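Local coordinates for protein NAD(P)H-hydrate epimerase (Saccharomyces cerevisiae, PDB 1JZT) that catalyses the epimerization of the S and R forms of NAD(P)HX, the hydrated, damaged form of NAD(P)H, so that both can be repaired, at residues 59-71 and 127-141. Residues are numbered along the deposited sequence; the frame is centred on the assembly and turned at random.
Sequences KHVFVIAGPGNNG and YLKPEKTLCIVDAIF
Strand 60-65 runs parallel to strand 135-139, their axes 4.6 Å apart at closest approach and inclined by 16°, and a ladder of backbone hydrogen bonds runs from His60 N–Lys132 O, ahead of the corner at Leu134, to Gly66 N–Ala139 O. At its start Lys132 O is gripped twice, by His60 N at 2.9 Å and by His60 ND1 at 3.0 Å, the second bond lying near the imidazole plane. With CG beside its own backbone N (chi1 -48°), the His60 ring swings back to reach this carbonyl and offers a face to the edge of Tyr127, a T-shaped pair with planes at 87°. An alanine here would probably leave Lys132 O with a single donor from this strand and the Tyr127 edge without its aromatic partner. Tyr127 also sets its CB over the Phe62 ring, 3.6 Å from the centroid, in a CH-pi contact; the two rings are nearly parallel but slid apart. Thr133 OG1 donates to Tyr127 O. Strands 60-65 and 133-139 are central neighbours in the Rossmann-like YjeF N-terminal sheet, flanked by strands 88-91 and 169-172. On the face carrying Val61 and Val63, Val137 CG2 packs against both valines; on the other, Ile64 CG2 lies alongside Ile140 CD1 at 3.6 Å. Past the C-terminal strand ends, where such folds bind nucleotides, a water bridges Gly68 N, Gly71 N and Ile140 O. Asn70 and Asp138 are predicted potassium ligands; Asn70 ND2 donates to another water (2.8 Å), within hydrogen-bonding distance of Asp138 O, while the Asp138 carboxylate bonds to Thr176 and Ser171.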
ATOM      1  N   LYS A  59      -3.253   0.806 -20.239  1.00 20.80           N
ATOM      2  CA  LYS A  59      -2.121   0.910 -19.323  1.00 19.06           C
ATOM      3  C   LYS A  59      -2.322   0.002 -18.114  1.00 18.67           C
ATOM      4  O   LYS A  59      -3.451  -0.350 -17.764  1.00 17.94           O
ATOM      5  CB  LYS A  59      -1.933   2.355 -18.858  1.00 19.69           C
ATOM      6  CG  LYS A  59      -1.576   3.331 -19.974  1.00 20.85           C
ATOM      7  CD  LYS A  59      -1.106   4.654 -19.397  1.00 22.96           C
ATOM      8  CE  LYS A  59      -0.716   5.638 -20.484  1.00 24.38           C
ATOM      9  NZ  LYS A  59      -0.319   6.951 -19.896  1.00 26.61           N
ATOM     10  N   HIS A  60      -1.216  -0.366 -17.477  1.00 17.97           N
ATOM     11  CA  HIS A  60      -1.249  -1.252 -16.323  1.00 17.46           C
ATOM     12  C   HIS A  60      -1.030  -0.536 -14.998  1.00 16.13           C
ATOM     13  O   HIS A  60      -0.558   0.600 -14.960  1.00 15.51           O
ATOM     14  CB  HIS A  60      -0.172  -2.331 -16.472  1.00 19.99           C
ATOM     15  CG  HIS A  60      -0.163  -3.001 -17.812  1.00 24.17           C
ATOM     16  ND1 HIS A  60       0.444  -2.445 -18.918  1.00 25.49           N
ATOM     17  CD2 HIS A  60      -0.705  -4.170 -18.228  1.00 24.69           C
ATOM     18  CE1 HIS A  60       0.276  -3.244 -19.959  1.00 26.93           C
ATOM     19  NE2 HIS A  60      -0.417  -4.297 -19.568  1.00 25.78           N
ATOM     20  N   VAL A  61      -1.411  -1.203 -13.913  1.00 13.90           N
ATOM     21  CA  VAL A  61      -1.180  -0.682 -12.575  1.00 12.68           C
ATOM     22  C   VAL A  61      -0.052  -1.593 -12.091  1.00 13.53           C
ATOM     23  O   VAL A  61      -0.275  -2.782 -11.833  1.00 13.13           O
ATOM     24  CB  VAL A  61      -2.419  -0.842 -11.642  1.00 11.16           C
ATOM     25  CG1 VAL A  61      -2.036  -0.483 -10.210  1.00  9.11           C
ATOM     26  CG2 VAL A  61      -3.552   0.083 -12.105  1.00 10.43           C
ATOM     27  N   PHE A  62       1.157  -1.043 -12.000  1.00 12.18           N
ATOM     28  CA  PHE A  62       2.325  -1.812 -11.582  1.00 12.28           C
ATOM     29  C   PHE A  62       2.439  -1.898 -10.064  1.00 11.09           C
ATOM     30  O   PHE A  62       2.777  -0.919  -9.400  1.00 10.24           O
ATOM     31  CB  PHE A  62       3.603  -1.195 -12.173  1.00 13.33           C
ATOM     32  CG  PHE A  62       4.814  -2.097 -12.089  1.00 13.67           C
ATOM     33  CD1 PHE A  62       4.765  -3.393 -12.590  1.00 13.32           C
ATOM     34  CD2 PHE A  62       6.006  -1.644 -11.528  1.00 14.28           C
ATOM     35  CE1 PHE A  62       5.881  -4.232 -12.531  1.00 13.74           C
ATOM     36  CE2 PHE A  62       7.134  -2.478 -11.464  1.00 13.61           C
ATOM     37  CZ  PHE A  62       7.068  -3.768 -11.967  1.00 11.87           C
ATOM     38  N   VAL A  63       2.157  -3.081  -9.527  1.00 10.75           N
ATOM     39  CA  VAL A  63       2.211  -3.321  -8.084  1.00  9.85           C
ATOM     40  C   VAL A  63       3.505  -4.017  -7.671  1.00  9.89           C
ATOM     41  O   VAL A  63       3.770  -5.144  -8.090  1.00  9.47           O
ATOM     42  CB  VAL A  63       1.020  -4.202  -7.635  1.00 11.04           C
ATOM     43  CG1 VAL A  63       1.058  -4.421  -6.131  1.00  9.37           C
ATOM     44  CG2 VAL A  63      -0.293  -3.548  -8.051  1.00 10.83           C
ATOM     45  N   ILE A  64       4.305  -3.351  -6.839  1.00  9.57           N
ATOM     46  CA  ILE A  64       5.563  -3.928  -6.366  1.00 10.91           C
ATOM     47  C   ILE A  64       5.373  -4.398  -4.926  1.00 11.60           C
ATOM     48  O   ILE A  64       5.187  -3.592  -4.014  1.00 12.24           O
ATOM     49  CB  ILE A  64       6.715  -2.899  -6.438  1.00 12.32           C
ATOM     50  CG1 ILE A  64       6.751  -2.271  -7.842  1.00 13.52           C
ATOM     51  CG2 ILE A  64       8.047  -3.589  -6.142  1.00 11.01           C
ATOM     52  CD1 ILE A  64       7.847  -1.217  -8.036  1.00 11.79           C
ATOM     53  N   ALA A  65       5.432  -5.711  -4.730  1.00 11.99           N
ATOM     54  CA  ALA A  65       5.223  -6.304  -3.413  1.00 11.23           C
ATOM     55  C   ALA A  65       6.489  -6.691  -2.657  1.00 11.90           C
ATOM     56  O   ALA A  65       7.340  -7.412  -3.183  1.00 12.89           O
ATOM     57  CB  ALA A  65       4.304  -7.525  -3.549  1.00 10.45           C
ATOM     58  N   GLY A  66       6.590  -6.213  -1.417  1.00  9.68           N
ATOM     59  CA  GLY A  66       7.733  -6.513  -0.572  1.00 11.11           C
ATOM     60  C   GLY A  66       7.619  -7.919  -0.004  1.00 11.60           C
ATOM     61  O   GLY A  66       6.607  -8.590  -0.221  1.00  9.51           O
ATOM     62  N   PRO A  67       8.627  -8.388   0.749  1.00 12.34           N
ATOM     63  CA  PRO A  67       8.625  -9.730   1.335  1.00 13.79           C
ATOM     64  C   PRO A  67       7.823  -9.915   2.623  1.00 15.42           C
ATOM     65  O   PRO A  67       7.784 -11.016   3.171  1.00 14.69           O
ATOM     66  CB  PRO A  67      10.108  -9.998   1.538  1.00 14.46           C
ATOM     67  CG  PRO A  67      10.592  -8.658   2.013  1.00 15.77           C
ATOM     68  CD  PRO A  67       9.864  -7.662   1.105  1.00 13.16           C
ATOM     69  N   GLY A  68       7.190  -8.852   3.114  1.00 14.90           N
ATOM     70  CA  GLY A  68       6.431  -8.987   4.343  1.00 13.94           C
ATOM     71  C   GLY A  68       4.970  -8.595   4.229  1.00 14.66           C
ATOM     72  O   GLY A  68       4.363  -8.696   3.165  1.00 14.80           O
ATOM     73  N   ASN A  69       4.419  -8.146   5.351  1.00 14.77           N
ATOM     74  CA  ASN A  69       3.028  -7.720   5.474  1.00 16.16           C
ATOM     75  C   ASN A  69       2.599  -6.688   4.419  1.00 14.93           C
ATOM     76  O   ASN A  69       1.519  -6.800   3.836  1.00 13.75           O
ATOM     77  CB  ASN A  69       2.818  -7.124   6.870  1.00 20.01           C
ATOM     78  CG  ASN A  69       1.399  -6.650   7.098  1.00 21.54           C
ATOM     79  OD1 ASN A  69       0.484  -7.461   7.222  1.00 23.60           O
ATOM     80  ND2 ASN A  69       1.207  -5.330   7.158  1.00 21.51           N
ATOM     81  N   ASN A  70       3.435  -5.674   4.199  1.00 14.06           N
ATOM     82  CA  ASN A  70       3.123  -4.626   3.233  1.00 12.53           C
ATOM     83  C   ASN A  70       2.902  -5.263   1.861  1.00 11.01           C
ATOM     84  O   ASN A  70       1.939  -4.937   1.165  1.00 10.04           O
ATOM     85  CB  ASN A  70       4.257  -3.592   3.177  1.00 12.39           C
ATOM     86  CG  ASN A  70       3.765  -2.198   2.781  1.00 12.67           C
ATOM     87  OD1 ASN A  70       2.833  -1.659   3.392  1.00 14.32           O
ATOM     88  ND2 ASN A  70       4.400  -1.602   1.781  1.00 10.71           N
ATOM     89  N   GLY A  71       3.790  -6.179   1.482  1.00  9.05           N
ATOM     90  CA  GLY A  71       3.661  -6.852   0.204  1.00  8.25           C
ATOM     91  C   GLY A  71       2.372  -7.652   0.134  1.00  9.48           C
ATOM     92  O   GLY A  71       1.722  -7.698  -0.909  1.00  7.73           O
ATOM     93  N   TYR A 127       7.993  -1.694 -17.120  1.00 20.79           N
ATOM     94  CA  TYR A 127       6.788  -1.103 -16.551  1.00 21.33           C
ATOM     95  C   TYR A 127       7.002   0.269 -15.925  1.00 22.00           C
ATOM     96  O   TYR A 127       6.070   0.852 -15.368  1.00 20.25           O
ATOM     97  CB  TYR A 127       6.179  -2.055 -15.525  1.00 21.61           C
ATOM     98  CG  TYR A 127       5.549  -3.266 -16.166  1.00 21.65           C
ATOM     99  CD1 TYR A 127       4.298  -3.179 -16.786  1.00 23.27           C
ATOM    100  CD2 TYR A 127       6.219  -4.486 -16.199  1.00 21.11           C
ATOM    101  CE1 TYR A 127       3.733  -4.280 -17.422  1.00 22.97           C
ATOM    102  CE2 TYR A 127       5.668  -5.590 -16.833  1.00 21.87           C
ATOM    103  CZ  TYR A 127       4.429  -5.483 -17.441  1.00 23.02           C
ATOM    104  OH  TYR A 127       3.891  -6.577 -18.073  1.00 23.78           O
ATOM    105  N   LEU A 128       8.226   0.780 -16.011  1.00 21.52           N
ATOM    106  CA  LEU A 128       8.529   2.097 -15.468  1.00 23.59           C
ATOM    107  C   LEU A 128       8.505   3.140 -16.582  1.00 25.42           C
ATOM    108  O   LEU A 128       9.138   4.194 -16.480  1.00 24.79           O
ATOM    109  CB  LEU A 128       9.894   2.097 -14.774  1.00 23.51           C
ATOM    110  CG  LEU A 128       9.910   1.549 -13.343  1.00 25.32           C
ATOM    111  CD1 LEU A 128       9.454   0.104 -13.340  1.00 27.88           C
ATOM    112  CD2 LEU A 128      11.307   1.670 -12.757  1.00 23.72           C
ATOM    113  N   LYS A 129       7.774   2.829 -17.647  1.00 26.22           N
ATOM    114  CA  LYS A 129       7.633   3.729 -18.787  1.00 27.50           C
ATOM    115  C   LYS A 129       6.220   4.301 -18.781  1.00 27.08           C
ATOM    116  O   LYS A 129       5.245   3.564 -18.633  1.00 27.29           O
ATOM    117  CB  LYS A 129       7.878   2.981 -20.097  1.00 27.49           C
ATOM    118  CG  LYS A 129       9.278   2.419 -20.235  1.00 30.56           C
ATOM    119  CD  LYS A 129       9.427   1.617 -21.517  1.00 32.76           C
ATOM    120  CE  LYS A 129      10.806   0.979 -21.601  1.00 35.78           C
ATOM    121  NZ  LYS A 129      10.931   0.062 -22.768  1.00 37.13           N
ATOM    122  N   PRO A 130       6.096   5.624 -18.947  1.00 26.21           N
ATOM    123  CA  PRO A 130       4.816   6.338 -18.963  1.00 26.20           C
ATOM    124  C   PRO A 130       3.726   5.750 -19.859  1.00 25.75           C
ATOM    125  O   PRO A 130       2.575   5.624 -19.445  1.00 25.12           O
ATOM    126  CB  PRO A 130       5.215   7.746 -19.398  1.00 26.47           C
ATOM    127  CG  PRO A 130       6.588   7.891 -18.832  1.00 27.51           C
ATOM    128  CD  PRO A 130       7.220   6.559 -19.140  1.00 27.83           C
ATOM    129  N   GLU A 131       4.084   5.395 -21.087  1.00 25.22           N
ATOM    130  CA  GLU A 131       3.104   4.854 -22.022  1.00 25.42           C
ATOM    131  C   GLU A 131       2.606   3.447 -21.711  1.00 24.03           C
ATOM    132  O   GLU A 131       1.697   2.951 -22.375  1.00 24.35           O
ATOM    133  CB  GLU A 131       3.656   4.899 -23.455  1.00 27.52           C
ATOM    134  CG  GLU A 131       5.117   4.496 -23.598  1.00 28.80           C
ATOM    135  CD  GLU A 131       6.077   5.565 -23.085  1.00 31.19           C
ATOM    136  OE1 GLU A 131       6.013   6.716 -23.576  1.00 32.17           O
ATOM    137  OE2 GLU A 131       6.898   5.253 -22.194  1.00 28.88           O
ATOM    138  N   LYS A 132       3.178   2.804 -20.699  1.00 21.93           N
ATOM    139  CA  LYS A 132       2.754   1.454 -20.367  1.00 22.06           C
ATOM    140  C   LYS A 132       2.092   1.319 -19.001  1.00 19.55           C
ATOM    141  O   LYS A 132       1.317   0.389 -18.767  1.00 17.93           O
ATOM    142  CB  LYS A 132       3.950   0.501 -20.446  1.00 24.71           C
ATOM    143  CG  LYS A 132       3.559  -0.966 -20.399  1.00 30.51           C
ATOM    144  CD  LYS A 132       4.623  -1.856 -21.022  1.00 33.19           C
ATOM    145  CE  LYS A 132       4.106  -3.278 -21.203  1.00 36.20           C
ATOM    146  NZ  LYS A 132       5.129  -4.177 -21.814  1.00 37.96           N
ATOM    147  N   THR A 133       2.387   2.256 -18.109  1.00 17.27           N
ATOM    148  CA  THR A 133       1.863   2.205 -16.751  1.00 15.70           C
ATOM    149  C   THR A 133       1.065   3.434 -16.327  1.00 14.59           C
ATOM    150  O   THR A 133       1.511   4.565 -16.505  1.00 15.13           O
ATOM    151  CB  THR A 133       3.024   2.000 -15.773  1.00 13.97           C
ATOM    152  OG1 THR A 133       3.613   0.718 -16.020  1.00 17.07           O
ATOM    153  CG2 THR A 133       2.544   2.087 -14.330  1.00 13.56           C
ATOM    154  N   LEU A 134      -0.115   3.193 -15.758  1.00 14.01           N
ATOM    155  CA  LEU A 134      -1.005   4.251 -15.278  1.00 12.94           C
ATOM    156  C   LEU A 134      -0.497   4.802 -13.950  1.00 12.17           C
ATOM    157  O   LEU A 134      -0.442   6.014 -13.745  1.00 10.99           O
ATOM    158  CB  LEU A 134      -2.416   3.691 -15.087  1.00 15.81           C
ATOM    159  CG  LEU A 134      -3.397   4.531 -14.267  1.00 18.66           C
ATOM    160  CD1 LEU A 134      -3.757   5.825 -15.006  1.00 20.10           C
ATOM    161  CD2 LEU A 134      -4.645   3.706 -14.006  1.00 19.58           C
ATOM    162  N   CYS A 135      -0.154   3.898 -13.039  1.00 11.03           N
ATOM    163  CA  CYS A 135       0.367   4.287 -11.737  1.00 11.08           C
ATOM    164  C   CYS A 135       1.086   3.094 -11.135  1.00 11.47           C
ATOM    165  O   CYS A 135       0.906   1.952 -11.574  1.00 11.42           O
ATOM    166  CB  CYS A 135      -0.757   4.733 -10.798  1.00 11.66           C
ATOM    167  SG  CYS A 135      -1.817   3.385 -10.196  1.00 13.66           S
ATOM    168  N   ILE A 136       1.904   3.370 -10.127  1.00 11.18           N
ATOM    169  CA  ILE A 136       2.674   2.340  -9.459  1.00 10.19           C
ATOM    170  C   ILE A 136       2.242   2.237  -8.008  1.00 10.24           C
ATOM    171  O   ILE A 136       2.076   3.249  -7.326  1.00 10.86           O
ATOM    172  CB  ILE A 136       4.178   2.670  -9.509  1.00 11.36           C
ATOM    173  CG1 ILE A 136       4.627   2.787 -10.966  1.00 11.44           C
ATOM    174  CG2 ILE A 136       4.979   1.589  -8.775  1.00 14.66           C
ATOM    175  CD1 ILE A 136       5.964   3.496 -11.139  1.00 11.10           C
ATOM    176  N   VAL A 137       2.026   1.015  -7.544  1.00  8.70           N
ATOM    177  CA  VAL A 137       1.649   0.808  -6.158  1.00  6.66           C
ATOM    178  C   VAL A 137       2.885   0.341  -5.408  1.00  7.47           C
ATOM    179  O   VAL A 137       3.448  -0.730  -5.691  1.00  9.81           O
ATOM    180  CB  VAL A 137       0.557  -0.267  -5.992  1.00  7.38           C
ATOM    181  CG1 VAL A 137       0.266  -0.473  -4.506  1.00  5.55           C
ATOM    182  CG2 VAL A 137      -0.701   0.151  -6.726  1.00  6.11           C
ATOM    183  N   ASP A 138       3.288   1.162  -4.447  1.00  8.37           N
ATOM    184  CA  ASP A 138       4.449   0.905  -3.613  1.00  7.82           C
ATOM    185  C   ASP A 138       4.043   0.125  -2.372  1.00  7.17           C
ATOM    186  O   ASP A 138       3.586   0.705  -1.393  1.00  8.96           O
ATOM    187  CB  ASP A 138       5.096   2.239  -3.204  1.00  5.37           C
ATOM    188  CG  ASP A 138       6.058   2.093  -2.040  1.00  8.86           C
ATOM    189  OD1 ASP A 138       6.727   1.035  -1.939  1.00  7.11           O
ATOM    190  OD2 ASP A 138       6.153   3.041  -1.221  1.00  8.00           O
ATOM    191  N   ALA A 139       4.203  -1.190  -2.428  1.00  7.92           N
ATOM    192  CA  ALA A 139       3.874  -2.052  -1.303  1.00  8.23           C
ATOM    193  C   ALA A 139       5.140  -2.807  -0.886  1.00 10.52           C
ATOM    194  O   ALA A 139       5.090  -3.998  -0.558  1.00  8.00           O
ATOM    195  CB  ALA A 139       2.770  -3.044  -1.703  1.00  7.88           C
ATOM    196  N   ILE A 140       6.278  -2.118  -0.908  1.00  9.35           N
ATOM    197  CA  ILE A 140       7.546  -2.752  -0.542  1.00 12.78           C
ATOM    198  C   ILE A 140       7.664  -2.992   0.960  1.00 13.29           C
ATOM    199  O   ILE A 140       7.624  -4.142   1.401  1.00 13.55           O
ATOM    200  CB  ILE A 140       8.776  -1.922  -1.027  1.00 13.72           C
ATOM    201  CG1 ILE A 140       8.913  -2.018  -2.546  1.00 16.44           C
ATOM    202  CG2 ILE A 140      10.068  -2.498  -0.457  1.00 12.33           C
ATOM    203  CD1 ILE A 140       7.790  -1.422  -3.307  1.00 21.07           C
ATOM    204  N   PHE A 141       7.816  -1.923   1.741  1.00 14.10           N
ATOM    205  CA  PHE A 141       7.927  -2.055   3.197  1.00 15.92           C
ATOM    206  C   PHE A 141       6.927  -1.192   3.950  1.00 14.51           C
ATOM    207  O   PHE A 141       6.647  -0.063   3.553  1.00 16.05           O
ATOM    208  CB  PHE A 141       9.347  -1.714   3.673  1.00 18.07           C
ATOM    209  CG  PHE A 141      10.377  -2.725   3.280  1.00 18.40           C
ATOM    210  CD1 PHE A 141      10.208  -4.068   3.604  1.00 20.27           C
ATOM    211  CD2 PHE A 141      11.510  -2.342   2.571  1.00 20.09           C
ATOM    212  CE1 PHE A 141      11.153  -5.016   3.229  1.00 19.72           C
ATOM    213  CE2 PHE A 141      12.463  -3.284   2.192  1.00 19.55           C
ATOM    214  CZ  PHE A 141      12.281  -4.623   2.519  1.00 19.95           C
TER
HETATM  215  O   HOH W   1       6.554  -6.227   2.795  1.00 10.91           O
HETATM  216  O   HOH W   2       5.094   0.969   1.087  1.00 10.41           O